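Local structure of Adenylate/guanylate cyclase/hydrolase, alpha/beta fold family (3MR7) at residues E4-A9 with I105-G110; P43-A48 with M60-D65; Q51-T56 with G110-D115. The protein probably has adenylate cyclase activity, seen here as the N-terminal cyclase catalytic domain of a longer protein that also contains an alpha/beta-hydrolase family region. All blocks are in the same frame, centred on the assembly; numbering follows the deposited sequence.

How the contacts relate
Leaving the N terminus, strand 4-15 starts contact 1, which closes the longest loop when the chain returns in strand 96-107. Helix 27-47 then opens contact 2, closed about a dozen residues later by strand 59-64, so contact 2 is nested inside contact 1. Contact 3 starts in strand 51-56, between the two halves of contact 2, and ends in 110-115; it therefore crosses both others and shares Gly-110 with contact 1. Contact 1 joins two neighbouring strands, contact 2 lays a helix against the same sheet, and contact 3 bridges strand 51-56 to the segment after strand 96-107. Direct links include the Arg-6 to Asp-65 salt bridge between contacts 1 and 2.

Contact 1: residues E4-A9 with I105-G110; sequences ERRLCA and IVLEDG
The carbonyl oxygen of Glu-4 meets two groups of the opposing strand. Leu-107 N donates to Glu-4 O at 2.9 Å, tilted 27° from the carbonyl plane, and the CA-H of Val-106 approaches the same oxygen, with Val-106 CA 3.2 Å from Glu-4 O. The return bond, Glu-4 N to Leu-107 O at 3.1 Å, lies in the carbonyl plane and completes the hydrogen-bonded pair. Two residues on, Arg-6 and Ile-105 form a second such pair: Ile-105 N reaches Arg-6 O at 2.9 Å, and Arg-6 N reaches Ile-105 O at 3.1 Å with a C=O...N angle of 171°. Arg-5 and Val-106 between them are a non-hydrogen-bonded pair, which fixes an antiparallel register; the 130° between these short strand segments, well short of 180°, is consistent with a marked local twist.

The register also sorts the side chains. Arg-5 and Val-106 share one face, where Arg-5 NH1 comes within 3.8 Å of Val-106 CG2. Val-106 CG2 stands beside its own backbone N, and the extended arginine chain crosses it at a slant. Glu-4, Arg-6, Ile-105 and Leu-107 occupy the other face. There Arg-6 NE lies 4.4 Å from Leu-107 CD2, a loose van der Waals approach of guanidinium to methyl, while Arg-6 NH2 makes its salt bridge with Asp-65.

In the cyclase domain this pairing joins strand 4-15 to strand 96-107. Ile-105 continues onto Ala-116 and Val-117 of helix 115-126, Leu-107 touches Arg-63 of strand 59-64, and Val-106 bonds through its backbone to Phe-113 of strand 112-113.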
loop_
_atom_site.group_PDB
_atom_site.type_symbol
_atom_site.label_atom_id
_atom_site.label_comp_id
_atom_site.label_asym_id
_atom_site.label_seq_id
_atom_site.Cartn_x
_atom_site.Cartn_y
_atom_site.Cartn_z
ATOM N N GLU A 4 -24.963 -18.210 -1.667
ATOM C CA GLU A 4 -25.153 -18.327 -0.217
ATOM C C GLU A 4 -24.468 -17.252 0.666
ATOM O O GLU A 4 -23.628 -16.462 0.212
ATOM C CB GLU A 4 -24.722 -19.723 0.250
ATOM C CG GLU A 4 -23.446 -20.210 -0.399
ATOM C CD GLU A 4 -22.952 -21.510 0.195
ATOM O OE1 GLU A 4 -23.056 -21.683 1.439
ATOM O OE2 GLU A 4 -22.456 -22.355 -0.588
ATOM N N ARG A 5 -24.841 -17.239 1.938
ATOM C CA ARG A 5 -24.240 -16.334 2.892
ATOM C C ARG A 5 -23.604 -17.178 3.952
ATOM O O ARG A 5 -24.251 -18.021 4.537
ATOM C CB ARG A 5 -25.299 -15.434 3.540
ATOM C CG ARG A 5 -26.156 -14.610 2.566
ATOM C CD ARG A 5 -27.257 -13.845 3.316
ATOM N NE ARG A 5 -28.089 -13.039 2.431
ATOM C CZ ARG A 5 -27.736 -11.834 2.004
ATOM N NH1 ARG A 5 -26.571 -11.329 2.388
ATOM N NH2 ARG A 5 -28.523 -11.147 1.185
ATOM N N ARG A 6 -22.324 -16.994 4.202
ATOM C CA ARG A 6 -21.828 -17.488 5.463
ATOM C C ARG A 6 -20.807 -16.568 6.172
ATOM O O ARG A 6 -20.402 -15.520 5.662
ATOM C CB ARG A 6 -21.404 -18.965 5.369
ATOM C CG ARG A 6 -20.223 -19.303 4.487
ATOM C CD ARG A 6 -19.972 -20.810 4.579
ATOM N NE ARG A 6 -18.704 -21.250 3.992
ATOM C CZ ARG A 6 -17.558 -21.353 4.666
ATOM N NH1 ARG A 6 -17.511 -21.029 5.952
ATOM N NH2 ARG A 6 -16.455 -21.773 4.054
ATOM N N LEU A 7 -20.447 -16.970 7.379
ATOM C CA LEU A 7 -19.451 -16.301 8.192
ATOM C C LEU A 7 -18.066 -16.857 7.779
ATOM O O LEU A 7 -17.838 -18.062 7.804
ATOM C CB LEU A 7 -19.798 -16.619 9.644
ATOM C CG LEU A 7 -19.303 -15.885 10.862
ATOM C CD1 LEU A 7 -19.296 -14.390 10.646
ATOM C CD2 LEU A 7 -20.252 -16.266 11.963
ATOM N N CYS A 8 -17.141 -16.001 7.361
ATOM C CA CYS A 8 -15.897 -16.530 6.804
ATOM C C CYS A 8 -14.680 -15.776 7.242
ATOM O O CYS A 8 -14.743 -14.598 7.536
ATOM C CB CYS A 8 -15.936 -16.535 5.268
ATOM S SG CYS A 8 -15.973 -18.178 4.535
ATOM N N ALA A 9 -13.560 -16.474 7.260
ATOM C CA ALA A 9 -12.285 -15.850 7.512
ATOM C C ALA A 9 -11.652 -15.546 6.159
ATOM O O ALA A 9 -11.294 -16.444 5.417
ATOM C CB ALA A 9 -11.411 -16.784 8.307
ATOM N N ILE A 105 -20.298 -12.856 4.516
ATOM C CA ILE A 105 -20.089 -12.428 3.148
ATOM C C ILE A 105 -20.825 -13.404 2.281
ATOM O O ILE A 105 -21.160 -14.483 2.735
ATOM C CB ILE A 105 -18.621 -12.476 2.761
ATOM C CG1 ILE A 105 -18.225 -13.891 2.384
ATOM C CG2 ILE A 105 -17.772 -12.034 3.921
ATOM C CD1 ILE A 105 -17.853 -14.691 3.575
ATOM N N VAL A 106 -21.074 -13.037 1.031
ATOM C CA VAL A 106 -21.754 -13.927 0.099
ATOM C C VAL A 106 -20.779 -14.683 -0.810
ATOM O O VAL A 106 -19.844 -14.100 -1.337
ATOM C CB VAL A 106 -22.691 -13.122 -0.791
ATOM C CG1 VAL A 106 -23.277 -14.017 -1.890
ATOM C CG2 VAL A 106 -23.776 -12.478 0.045
ATOM N N LEU A 107 -20.996 -15.978 -0.990
ATOM C CA LEU A 107 -20.226 -16.718 -1.977
ATOM C C LEU A 107 -21.124 -16.999 -3.159
ATOM O O LEU A 107 -22.319 -17.187 -2.979
ATOM C CB LEU A 107 -19.748 -18.036 -1.413
ATOM C CG LEU A 107 -18.584 -17.954 -0.446
ATOM C CD1 LEU A 107 -18.949 -17.062 0.717
ATOM C CD2 LEU A 107 -18.224 -19.368 0.023
ATOM N N GLU A 108 -20.565 -17.052 -4.364
ATOM C CA GLU A 108 -21.396 -17.285 -5.540
ATOM C C GLU A 108 -20.560 -17.463 -6.786
ATOM O O GLU A 108 -20.130 -16.485 -7.395
ATOM C CB GLU A 108 -22.369 -16.120 -5.748
ATOM C CG GLU A 108 -23.360 -16.334 -6.884
ATOM C CD GLU A 108 -24.305 -15.144 -7.084
ATOM O OE1 GLU A 108 -23.937 -14.014 -6.686
ATOM O OE2 GLU A 108 -25.413 -15.344 -7.645
ATOM N N ASP A 109 -20.333 -18.715 -7.162
ATOM C CA ASP A 109 -19.557 -19.028 -8.360
ATOM C C ASP A 109 -18.077 -18.712 -8.183
ATOM O O ASP A 109 -17.513 -17.926 -8.945
ATOM C CB ASP A 109 -20.099 -18.267 -9.568
ATOM C CG ASP A 109 -21.552 -18.589 -9.859
ATOM O OD1 ASP A 109 -21.937 -19.781 -9.772
ATOM O OD2 ASP A 109 -22.309 -17.647 -10.183
ATOM N N GLY A 110 -17.460 -19.322 -7.173
ATOM C CA GLY A 110 -16.029 -19.194 -6.951
ATOM C C GLY A 110 -15.550 -17.787 -6.636
ATOM O O GLY A 110 -14.351 -17.512 -6.728
#

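Contact 2: residues P43-A48 with M60-D65; sequences PAIAQA and MLARFD
Ile-45 faces Phe-64, Ala-62 and Met-60 across this contact: the two branches at CB meet the ring, and the tip meets Ala-62 and Met-60. The bond to CB does not aim at the strand, and it is the outer atoms that close the distance. Ile-45 CG1 lies 4.3 Å from Phe-64 CZ, and Ile-45 CG2 is at a similar separation from that atom. CG1 is anti to the carbonyl carbon (chi1 -75°), and the next torsion, -176°, sets CD1 anti to CA and carries it away from the ring, toward Ala-62. Ile-45 CD1 settles 4.1 Å from Ala-62 CB and 4.2 Å from Met-60 SE, the selenium of a residue modelled as selenomethionine. One aliphatic chain thus spans three alternate strand residues, and the small Ala-62 leaves its CB as the middle point of contact.

Phe-64 also meets the end of the helical segment. Ala-48 CB sits at the ring edge, near its plane, 3.8 Å from Phe-64 CE1. Ala-48 O lies in the ring plane as well, 3.8 Å from Phe-64 CD1. No hydrogen bond joins the segments; the evidence is of apolar side chains meeting across axes 10.1 Å apart and inclined by 22°.

Helix 27-47 here packs on strand 59-64, beside helix 67-84, whose Cys-73 touches both Ile-45 and Phe-64. Strand 4-15 adds Ala-9 and Leu-11 against Phe-64, and Leu-21 of the second subunit packs on Met-60.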
loop_
_atom_site.group_PDB
_atom_site.type_symbol
_atom_site.label_atom_id
_atom_site.label_comp_id
_atom_site.label_asym_id
_atom_site.label_seq_id
_atom_site.Cartn_x
_atom_site.Cartn_y
_atom_site.Cartn_z
ATOM N N PRO A 43 1.091 -24.090 -0.522
ATOM C CA PRO A 43 1.086 -25.195 0.451
ATOM C C PRO A 43 0.525 -24.865 1.846
ATOM O O PRO A 43 -0.322 -25.609 2.332
ATOM C CB PRO A 43 2.564 -25.560 0.530
ATOM C CG PRO A 43 3.003 -25.358 -0.861
ATOM C CD PRO A 43 2.383 -24.030 -1.224
ATOM N N ALA A 44 0.982 -23.787 2.473
ATOM C CA ALA A 44 0.529 -23.427 3.812
ATOM C C ALA A 44 -0.979 -23.236 3.835
ATOM O O ALA A 44 -1.649 -23.568 4.813
ATOM C CB ALA A 44 1.258 -22.123 4.320
ATOM N N ILE A 45 -1.500 -22.675 2.755
ATOM C CA ILE A 45 -2.921 -22.394 2.642
ATOM C C ILE A 45 -3.732 -23.680 2.548
ATOM O O ILE A 45 -4.731 -23.838 3.240
ATOM C CB ILE A 45 -3.229 -21.553 1.401
ATOM C CG1 ILE A 45 -2.819 -20.086 1.615
ATOM C CG2 ILE A 45 -4.682 -21.663 1.067
ATOM C CD1 ILE A 45 -3.163 -19.141 0.471
ATOM N N ALA A 46 -3.305 -24.595 1.685
ATOM C CA ALA A 46 -3.880 -25.939 1.622
ATOM C C ALA A 46 -3.747 -26.699 2.941
ATOM O O ALA A 46 -4.736 -27.163 3.487
ATOM C CB ALA A 46 -3.244 -26.717 0.524
ATOM N N GLN A 47 -2.531 -26.836 3.450
ATOM C CA GLN A 47 -2.342 -27.474 4.749
ATOM C C GLN A 47 -3.335 -26.969 5.790
ATOM O O GLN A 47 -3.782 -27.734 6.642
ATOM C CB GLN A 47 -0.913 -27.272 5.266
ATOM C CG GLN A 47 -0.147 -28.577 5.511
ATOM C CD GLN A 47 -0.539 -29.262 6.811
ATOM O OE1 GLN A 47 -0.596 -28.623 7.862
ATOM N NE2 GLN A 47 -0.805 -30.568 6.745
ATOM N N ALA A 48 -3.679 -25.684 5.711
ATOM C CA ALA A 48 -4.500 -25.029 6.727
ATOM C C ALA A 48 -6.004 -25.087 6.452
ATOM O O ALA A 48 -6.786 -24.448 7.159
ATOM C CB ALA A 48 -4.069 -23.562 6.879
HETATM N N MSE A 60 -4.011 -11.441 -3.954
HETATM C CA MSE A 60 -4.709 -12.702 -3.775
HETATM C C MSE A 60 -5.673 -12.723 -2.591
HETATM O O MSE A 60 -5.509 -12.004 -1.621
HETATM C CB MSE A 60 -3.711 -13.838 -3.672
HETATM C CG MSE A 60 -4.125 -14.902 -2.697
HETATM SE SE MSE A 60 -2.645 -16.117 -2.399
HETATM C CE MSE A 60 -2.910 -17.214 -3.985
ATOM N N LEU A 61 -6.678 -13.574 -2.682
ATOM C CA LEU A 61 -7.749 -13.597 -1.706
ATOM C C LEU A 61 -8.038 -15.037 -1.377
ATOM O O LEU A 61 -8.291 -15.825 -2.272
ATOM C CB LEU A 61 -8.973 -12.978 -2.343
ATOM C CG LEU A 61 -10.064 -12.379 -1.491
ATOM C CD1 LEU A 61 -9.468 -11.380 -0.589
ATOM C CD2 LEU A 61 -11.007 -11.698 -2.442
ATOM N N ALA A 62 -7.989 -15.413 -0.112
ATOM C CA ALA A 62 -8.255 -16.809 0.219
ATOM C C ALA A 62 -9.191 -16.855 1.388
ATOM O O ALA A 62 -9.338 -15.876 2.097
ATOM C CB ALA A 62 -6.977 -17.562 0.534
ATOM N N ARG A 63 -9.827 -17.994 1.603
ATOM C CA ARG A 63 -10.762 -18.077 2.703
ATOM C C ARG A 63 -10.626 -19.365 3.459
ATOM O O ARG A 63 -10.230 -20.383 2.913
ATOM C CB ARG A 63 -12.191 -17.910 2.211
ATOM C CG ARG A 63 -12.736 -19.115 1.490
ATOM C CD ARG A 63 -13.965 -18.725 0.718
ATOM N NE ARG A 63 -14.312 -19.759 -0.234
ATOM C CZ ARG A 63 -15.050 -20.821 0.062
ATOM N NH1 ARG A 63 -15.525 -20.991 1.288
ATOM N NH2 ARG A 63 -15.314 -21.710 -0.877
ATOM N N PHE A 64 -10.995 -19.292 4.725
ATOM C CA PHE A 64 -10.769 -20.348 5.694
ATOM C C PHE A 64 -12.030 -20.584 6.555
ATOM O O PHE A 64 -12.903 -19.721 6.684
ATOM C CB PHE A 64 -9.600 -19.972 6.618
ATOM C CG PHE A 64 -8.277 -19.833 5.924
ATOM C CD1 PHE A 64 -7.338 -20.859 5.978
ATOM C CD2 PHE A 64 -7.952 -18.665 5.244
ATOM C CE1 PHE A 64 -6.100 -20.734 5.339
ATOM C CE2 PHE A 64 -6.717 -18.526 4.607
ATOM C CZ PHE A 64 -5.788 -19.569 4.652
ATOM N N ASP A 65 -12.110 -21.759 7.161
ATOM C CA ASP A 65 -13.275 -22.105 7.944
ATOM C C ASP A 65 -13.158 -21.621 9.361
ATOM O O ASP A 65 -14.169 -21.323 9.992
ATOM C CB ASP A 65 -13.496 -23.601 7.923
ATOM C CG ASP A 65 -14.130 -24.055 6.641
ATOM O OD1 ASP A 65 -14.927 -23.268 6.056
ATOM O OD2 ASP A 65 -13.817 -25.190 6.215
#

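Contact 3: residues Q51-T56 with G110-D115; sequences QIVKTT and GDIFGD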
loop_
_atom_site.group_PDB
_atom_site.type_symbol
_atom_site.label_atom_id
_atom_site.label_comp_id
_atom_site.label_asym_id
_atom_site.label_seq_id
_atom_site.Cartn_x
_atom_site.Cartn_y
_atom_site.Cartn_z
ATOM N N GLN A 51 -8.904 -22.104 0.949
ATOM C CA GLN A 51 -8.982 -22.123 -0.502
ATOM C C GLN A 51 -8.638 -20.761 -1.019
ATOM O O GLN A 51 -9.157 -19.756 -0.525
ATOM C CB GLN A 51 -10.393 -22.413 -0.996
ATOM C CG GLN A 51 -11.115 -23.531 -0.323
ATOM C CD GLN A 51 -12.518 -23.638 -0.848
ATOM O OE1 GLN A 51 -13.469 -23.799 -0.086
ATOM N NE2 GLN A 51 -12.662 -23.514 -2.170
ATOM N N ILE A 52 -7.783 -20.721 -2.031
ATOM C CA ILE A 52 -7.627 -19.510 -2.806
ATOM C C ILE A 52 -8.928 -19.218 -3.538
ATOM O O ILE A 52 -9.505 -20.102 -4.126
ATOM C CB ILE A 52 -6.538 -19.670 -3.832
ATOM C CG1 ILE A 52 -5.172 -19.630 -3.143
ATOM C CG2 ILE A 52 -6.670 -18.581 -4.861
ATOM C CD1 ILE A 52 -4.115 -20.487 -3.827
ATOM N N VAL A 53 -9.404 -17.984 -3.473
ATOM C CA VAL A 53 -10.563 -17.567 -4.238
ATOM C C VAL A 53 -10.109 -17.006 -5.573
ATOM O O VAL A 53 -10.739 -17.234 -6.576
ATOM C CB VAL A 53 -11.293 -16.445 -3.537
ATOM C CG1 VAL A 53 -12.249 -15.769 -4.505
ATOM C CG2 VAL A 53 -12.002 -16.966 -2.290
ATOM N N LYS A 54 -9.016 -16.259 -5.586
ATOM C CA LYS A 54 -8.568 -15.631 -6.824
ATOM C C LYS A 54 -7.366 -14.711 -6.636
ATOM O O LYS A 54 -7.132 -14.180 -5.563
ATOM C CB LYS A 54 -9.697 -14.806 -7.413
ATOM C CG LYS A 54 -9.831 -13.448 -6.797
ATOM C CD LYS A 54 -11.243 -12.975 -6.951
ATOM C CE LYS A 54 -11.346 -11.506 -6.745
ATOM N NZ LYS A 54 -12.767 -11.173 -6.693
ATOM N N THR A 55 -6.589 -14.523 -7.684
ATOM C CA THR A 55 -5.588 -13.495 -7.596
ATOM C C THR A 55 -5.937 -12.537 -8.701
ATOM O O THR A 55 -6.276 -12.940 -9.799
ATOM C CB THR A 55 -4.165 -14.038 -7.713
ATOM O OG1 THR A 55 -3.891 -14.356 -9.072
ATOM C CG2 THR A 55 -4.045 -15.291 -6.934
ATOM N N THR A 56 -5.888 -11.261 -8.383
ATOM C CA THR A 56 -6.279 -10.230 -9.310
ATOM C C THR A 56 -5.202 -9.169 -9.278
ATOM O O THR A 56 -4.178 -9.349 -8.634
ATOM C CB THR A 56 -7.635 -9.638 -8.897
ATOM O OG1 THR A 56 -7.497 -8.939 -7.646
ATOM C CG2 THR A 56 -8.669 -10.757 -8.749
ATOM N N GLY A 110 -17.460 -19.322 -7.173
ATOM C CA GLY A 110 -16.029 -19.194 -6.951
ATOM C C GLY A 110 -15.550 -17.787 -6.636
ATOM O O GLY A 110 -14.351 -17.512 -6.728
ATOM N N ASP A 111 -16.478 -16.899 -6.280
ATOM C CA ASP A 111 -16.105 -15.565 -5.850
ATOM C C ASP A 111 -16.820 -15.098 -4.576
ATOM O O ASP A 111 -17.895 -15.571 -4.240
ATOM C CB ASP A 111 -16.287 -14.565 -6.973
ATOM C CG ASP A 111 -15.331 -13.406 -6.854
ATOM O OD1 ASP A 111 -14.779 -13.177 -5.750
ATOM O OD2 ASP A 111 -15.123 -12.725 -7.871
ATOM N N ILE A 112 -16.210 -14.168 -3.860
ATOM C CA ILE A 112 -16.755 -13.763 -2.582
ATOM C C ILE A 112 -17.129 -12.288 -2.566
ATOM O O ILE A 112 -16.549 -11.487 -3.294
ATOM C CB ILE A 112 -15.775 -14.098 -1.481
ATOM C CG1 ILE A 112 -14.464 -13.396 -1.733
ATOM C CG2 ILE A 112 -15.437 -15.557 -1.531
ATOM C CD1 ILE A 112 -13.414 -13.866 -0.755
ATOM N N PHE A 113 -18.110 -11.930 -1.746
ATOM C CA PHE A 113 -18.646 -10.574 -1.770
ATOM C C PHE A 113 -19.003 -10.089 -0.375
ATOM O O PHE A 113 -19.379 -10.872 0.493
ATOM C CB PHE A 113 -19.906 -10.490 -2.644
ATOM C CG PHE A 113 -19.723 -11.001 -4.050
ATOM C CD1 PHE A 113 -19.710 -10.125 -5.131
ATOM C CD2 PHE A 113 -19.594 -12.361 -4.310
ATOM C CE1 PHE A 113 -19.559 -10.594 -6.455
ATOM C CE2 PHE A 113 -19.437 -12.826 -5.628
ATOM C CZ PHE A 113 -19.421 -11.939 -6.691
ATOM N N GLY A 114 -18.893 -8.782 -0.174
ATOM C CA GLY A 114 -19.327 -8.149 1.057
ATOM C C GLY A 114 -18.302 -7.193 1.626
ATOM O O GLY A 114 -17.103 -7.312 1.333
ATOM N N ASP A 115 -18.769 -6.253 2.443
ATOM C CA ASP A 115 -17.876 -5.384 3.187
ATOM C C ASP A 115 -16.709 -6.173 3.757
ATOM O O ASP A 115 -15.557 -5.837 3.506
ATOM C CB ASP A 115 -18.613 -4.740 4.347
ATOM C CG ASP A 115 -19.601 -3.699 3.905
ATOM O OD1 ASP A 115 -19.752 -3.526 2.681
ATOM O OD2 ASP A 115 -20.221 -3.050 4.784
#
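Val-53 is the first residue of 51-56 to meet the other segment, dividing its two methyls between polar and apolar neighbours. CG1, anti to the backbone N (chi1 164°), lies 3.5 Å from Gly-110 O, while Val-53 CG2 packs 3.7 Å from Ile-112 CD1.

Lys-54 follows. Its chain, extended beyond CG, carries NZ to the carboxylate of Asp-111. The salt bridge is two-pronged: Lys-54 NZ is 3.0 Å from Asp-111 OD1 and 3.1 Å from Asp-111 OD2, and each oxygen offers its syn lone pair. OD1 has a second donor, the backbone N of Ile-112, which meets it on the anti side, 22° out of the carboxylate plane. These bonds together would restrain rotation of the carboxylate. An alanine in place of Asp-111 would probably leave the Lys-54 ammonium without its mate, free to turn, and deprive Ile-112 N of this acceptor.

Consecutive residues reach the same partner segment because Val-53 and Lys-54 both pair opposite Leu-61, with Val-53 at a helix-like psi of -39°. That is a classic beta bulge, here in a strand of the ferredoxin-like core expected for the nucleotide cyclase family.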